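Local coordinates for protein serine Recombinase (Sulfolobus solfataricus, PDB 3LHF) that probably binds DNA and exchanges its strands as a serine recombinase encoded by a transposon, represented here by its resolvase-type catalytic domain without the rest of the protein, at residues L74-F79 with E103-D108. The protein carries 1 engineered substitution. Residues are numbered along the deposited sequence; the frame is centred on the assembly and turned at random.
Sequences LVRFGF and EELVED
R76 NH1 donates to D108 OD2 at 2.9 Å in a nearly straight hydrogen bond (177° at the hydrogen) that is also part of a salt bridge, although OD2 is modelled too close to a neighbouring atom, which leaves the bond geometry in some doubt. In this resolvase-type domain, built on a parallel sheet flanked by helices, the bond ties the loop between helices 71-74 and 79-88 to the first turns of the long helix 102-122. The carboxylate oxygen sits at the edge of the guanidinium, near its plane, but the two flat groups are turned 71° apart, so this is not a coplanar, two-pronged pairing. The R76 chain reaches the helix by bending at chi2 and chi3, its CG lying anti to the backbone N (chi1 -168°). There L105 CD2 lies over the centre of one guanidinium face, 3.3 Å from R76 CZ, and the leucine side chain crosses the arginine at about a right angle. NH2 makes a second salt bridge, to D100, while F116 of the second subunit packs against R76, L105 and D108, placing the contact at the dimer interface. Cutting R76 back to alanine would probably cost D108 and D100 this cationic partner and leave L105 without the flat group beneath its methyl. Close to the backbone, R76 CG lies 3.9 Å above the ring plane of F77, over its centre.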
loop_
_atom_site.group_PDB
_atom_site.type_symbol
_atom_site.label_atom_id
_atom_site.label_comp_id
_atom_site.label_asym_id
_atom_site.label_seq_id
_atom_site.Cartn_x
_atom_site.Cartn_y
_atom_site.Cartn_z
ATOM N N LEU D 74 7.907 7.306 -3.036
ATOM C CA LEU D 74 7.350 6.125 -3.658
ATOM C C LEU D 74 5.923 5.745 -3.305
ATOM O O LEU D 74 5.109 5.640 -4.185
ATOM C CB LEU D 74 8.238 4.935 -3.361
ATOM C CG LEU D 74 9.511 4.856 -4.161
ATOM C CD1 LEU D 74 10.330 3.729 -3.660
ATOM C CD2 LEU D 74 9.213 4.704 -5.612
ATOM N N VAL D 75 5.635 5.504 -2.037
ATOM C CA VAL D 75 4.273 5.212 -1.605
ATOM C C VAL D 75 4.003 5.611 -0.172
ATOM O O VAL D 75 4.914 5.692 0.621
ATOM C CB VAL D 75 3.979 3.733 -1.691
ATOM C CG1 VAL D 75 3.489 3.363 -3.050
ATOM C CG2 VAL D 75 5.182 2.941 -1.302
ATOM N N ARG D 76 2.758 5.893 0.159
ATOM C CA ARG D 76 2.348 5.927 1.549
ATOM C C ARG D 76 2.311 4.581 2.245
ATOM O O ARG D 76 2.763 4.459 3.345
ATOM C CB ARG D 76 1.024 6.637 1.737
ATOM C CG ARG D 76 0.714 6.941 3.174
ATOM C CD ARG D 76 1.091 8.321 3.534
ATOM N NE ARG D 76 2.285 8.379 4.330
ATOM C CZ ARG D 76 3.172 9.347 4.239
ATOM N NH1 ARG D 76 2.983 10.325 3.393
ATOM N NH2 ARG D 76 4.234 9.334 5.003
ATOM N N PHE D 77 1.740 3.590 1.580
ATOM C CA PHE D 77 1.567 2.253 2.125
ATOM C C PHE D 77 2.221 1.200 1.281
ATOM O O PHE D 77 2.393 1.365 0.113
ATOM C CB PHE D 77 0.103 1.894 2.207
ATOM C CG PHE D 77 -0.699 2.825 3.019
ATOM C CD1 PHE D 77 -0.473 2.958 4.362
ATOM C CD2 PHE D 77 -1.684 3.559 2.449
ATOM C CE1 PHE D 77 -1.204 3.803 5.086
ATOM C CE2 PHE D 77 -2.405 4.400 3.182
ATOM C CZ PHE D 77 -2.170 4.520 4.500
ATOM N N GLY D 78 2.561 0.084 1.874
ATOM C CA GLY D 78 3.165 -0.977 1.118
ATOM C C GLY D 78 4.521 -0.706 0.518
ATOM O O GLY D 78 4.880 -1.282 -0.466
ATOM N N PHE D 79 5.303 0.134 1.152
ATOM C CA PHE D 79 6.666 0.351 0.734
ATOM C C PHE D 79 7.409 -0.967 0.862
ATOM O O PHE D 79 8.323 -1.242 0.140
ATOM C CB PHE D 79 7.315 1.418 1.582
ATOM C CG PHE D 79 8.669 1.799 1.141
ATOM C CD1 PHE D 79 8.854 2.815 0.254
ATOM C CD2 PHE D 79 9.772 1.162 1.632
ATOM C CE1 PHE D 79 10.090 3.164 -0.139
ATOM C CE2 PHE D 79 11.001 1.533 1.238
ATOM C CZ PHE D 79 11.157 2.534 0.351
ATOM N N GLU D 103 3.551 18.431 5.861
ATOM C CA GLU D 103 2.417 18.836 5.057
ATOM C C GLU D 103 1.978 17.697 4.167
ATOM O O GLU D 103 0.807 17.489 3.951
ATOM C CB GLU D 103 2.724 20.078 4.239
ATOM N N GLU D 104 2.933 16.952 3.657
ATOM C CA GLU D 104 2.635 15.821 2.826
ATOM C C GLU D 104 1.874 14.720 3.552
ATOM O O GLU D 104 1.020 14.100 2.989
ATOM C CB GLU D 104 3.917 15.292 2.204
ATOM C CG GLU D 104 3.705 14.392 1.029
ATOM C CD GLU D 104 3.742 15.096 -0.297
ATOM O OE1 GLU D 104 4.141 16.257 -0.377
ATOM O OE2 GLU D 104 3.357 14.476 -1.276
ATOM N N LEU D 105 2.203 14.466 4.802
ATOM C CA LEU D 105 1.512 13.458 5.570
ATOM C C LEU D 105 0.056 13.787 5.791
ATOM O O LEU D 105 -0.781 12.932 5.679
ATOM C CB LEU D 105 2.188 13.262 6.907
ATOM C CG LEU D 105 2.538 11.866 7.407
ATOM C CD1 LEU D 105 2.542 11.818 8.893
ATOM C CD2 LEU D 105 1.677 10.806 6.844
ATOM N N VAL D 106 -0.239 15.029 6.110
ATOM C CA VAL D 106 -1.603 15.443 6.381
ATOM C C VAL D 106 -2.509 15.300 5.190
ATOM O O VAL D 106 -3.634 14.878 5.302
ATOM C CB VAL D 106 -1.674 16.888 6.866
ATOM C CG1 VAL D 106 -3.071 17.216 7.334
ATOM C CG2 VAL D 106 -0.677 17.112 7.974
ATOM N N GLU D 107 -1.986 15.658 4.041
ATOM C CA GLU D 107 -2.722 15.598 2.821
ATOM C C GLU D 107 -3.122 14.176 2.586
ATOM O O GLU D 107 -4.219 13.887 2.179
ATOM C CB GLU D 107 -1.799 16.046 1.706
ATOM N N ASP D 108 -2.198 13.283 2.866
ATOM C CA ASP D 108 -2.419 11.874 2.696
ATOM C C ASP D 108 -3.520 11.309 3.581
ATOM O O ASP D 108 -4.327 10.539 3.125
ATOM C CB ASP D 108 -1.123 11.135 2.924
ATOM C CG ASP D 108 -0.307 11.041 1.698
ATOM O OD1 ASP D 108 -0.616 11.742 0.741
ATOM O OD2 ASP D 108 0.643 10.270 1.688
#